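Local coordinates for protein nitrite reductase (Hyphomicrobium denitrificans, PDB 2DV6) that is a copper-containing reductase that probably converts nitrite to nitric oxide in denitrification, using electrons supplied by cytochrome c, at residues Met138-Ala143 against Asn180-Tyr185. Numbering follows the deposited sequence.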
# COMPACT_ATOMS: atom_id res chain seq x y z
N MET A 138 10.94 21.48 32.81
CA MET A 138 10.52 20.19 32.21
C MET A 138 9.90 19.35 33.31
O MET A 138 10.35 19.43 34.45
CB MET A 138 11.73 19.43 31.67
CG MET A 138 12.61 20.24 30.74
SD MET A 138 14.01 19.27 30.20
CE MET A 138 13.13 18.37 28.98
N LYS A 139 8.87 18.57 32.98
CA LYS A 139 8.25 17.68 33.97
C LYS A 139 7.71 16.47 33.27
O LYS A 139 7.48 16.50 32.07
CB LYS A 139 7.10 18.37 34.72
CG LYS A 139 5.95 18.80 33.78
CD LYS A 139 4.68 19.21 34.57
CE LYS A 139 3.54 19.63 33.63
NZ LYS A 139 3.56 18.95 32.28
N SER A 140 7.48 15.42 34.04
CA SER A 140 6.98 14.17 33.51
C SER A 140 6.63 13.29 34.70
O SER A 140 6.90 13.64 35.82
CB SER A 140 8.08 13.48 32.67
OG SER A 140 9.08 12.95 33.52
N SER A 141 6.06 12.13 34.44
CA SER A 141 5.86 11.17 35.49
C SER A 141 7.07 10.30 35.77
O SER A 141 6.93 9.33 36.50
CB SER A 141 4.68 10.27 35.16
OG SER A 141 4.94 9.63 33.94
N GLY A 142 8.23 10.61 35.21
CA GLY A 142 9.41 9.75 35.38
C GLY A 142 10.36 10.28 36.43
O GLY A 142 10.32 11.45 36.76
N ALA A 143 11.24 9.42 36.95
CA ALA A 143 12.26 9.87 37.91
C ALA A 143 13.35 10.64 37.17
O ALA A 143 13.56 10.43 35.98
CB ALA A 143 12.84 8.72 38.64
N ASN A 180 7.47 15.72 29.50
CA ASN A 180 6.28 14.92 29.24
C ASN A 180 6.62 13.58 28.54
O ASN A 180 5.78 12.98 27.85
CB ASN A 180 5.26 15.78 28.47
CG ASN A 180 3.85 15.19 28.47
OD1 ASN A 180 3.53 14.28 29.24
ND2 ASN A 180 2.99 15.71 27.58
N THR A 181 7.86 13.12 28.69
CA THR A 181 8.28 11.87 28.03
C THR A 181 9.20 11.01 28.87
O THR A 181 10.11 11.50 29.56
CB THR A 181 8.61 12.05 26.49
OG1 THR A 181 9.75 11.30 26.09
CG2 THR A 181 8.78 13.47 26.13
N THR A 182 8.88 9.72 28.90
CA THR A 182 9.47 8.81 29.86
C THR A 182 9.92 7.57 29.13
O THR A 182 9.50 7.31 28.00
CB THR A 182 8.49 8.42 31.03
OG1 THR A 182 7.32 7.79 30.51
CG2 THR A 182 8.06 9.65 31.86
N TYR A 183 10.78 6.79 29.79
CA TYR A 183 11.44 5.68 29.15
C TYR A 183 11.88 4.79 30.33
O TYR A 183 12.15 5.32 31.39
CB TYR A 183 12.64 6.19 28.32
CG TYR A 183 13.42 5.11 27.56
CD1 TYR A 183 12.94 4.60 26.36
CD2 TYR A 183 14.65 4.62 28.03
CE1 TYR A 183 13.63 3.59 25.68
CE2 TYR A 183 15.36 3.63 27.33
CZ TYR A 183 14.82 3.12 26.16
OH TYR A 183 15.48 2.14 25.45
N THR A 184 11.93 3.46 30.13
CA THR A 184 12.53 2.58 31.11
C THR A 184 14.06 2.55 31.02
O THR A 184 14.64 1.91 30.12
CB THR A 184 11.98 1.13 31.01
OG1 THR A 184 10.56 1.17 31.16
CG2 THR A 184 12.56 0.27 32.14
N TYR A 185 14.71 3.21 31.99
CA TYR A 185 16.14 3.20 32.03
C TYR A 185 16.67 2.01 32.85
O TYR A 185 16.01 1.53 33.77
CB TYR A 185 16.70 4.51 32.59
CG TYR A 185 16.55 5.75 31.72
CD1 TYR A 185 15.34 6.42 31.62
CD2 TYR A 185 17.66 6.27 31.05
CE1 TYR A 185 15.22 7.58 30.86
CE2 TYR A 185 17.56 7.43 30.27
CZ TYR A 185 16.33 8.07 30.18
OH TYR A 185 16.25 9.23 29.45
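T182 presents its methyl CG2 to the bend of the loop at S140-G142, and this is the tightly packed part of the contact. CG2 of T182 lies 3.5 Å from the backbone N of G142. The hydroxyls of S140 and S141 touch the same methyl, OG of S141 at 3.7 Å while it also bonds K174 NZ, so one small apolar group meets three polar atoms by van der Waals contact. It gets there because CG2 of T182 stands anti to the carbonyl carbon, beside the backbone N. A beta-branched residue suits the strand, and G142 suits the place opposite, since a CB there would come only about 3.0 Å from CG2 of T182. The loop keeps its shape through an ST turn: OG of S140, set between its own backbone N and carbonyl carbon (chi1 73°), accepts a nearly straight bond from N of G142 (3.0 Å, 162°) and also bonds Q176. An alanine in place of S140 would probably leave the N-H of G142 and NE2 of Q176 without this acceptor and let the turn flex. The loop links the first cupredoxin domain, with its own copper site, to the next domain; here it runs over the hairpin of strands 163-178 and 181-188. At the turn of that hairpin, N180 N donates to K139 O (2.7 Å, 158°), the one hydrogen bond between the segments, while K139 N is bonded to D179. The positive phi of N180 is one that asparagine tolerates well. This end is looser, and both residues are exposed: their side chains leave pointing away from the opposite segment, and the lysine chain then curves back over the N180 side without touching it.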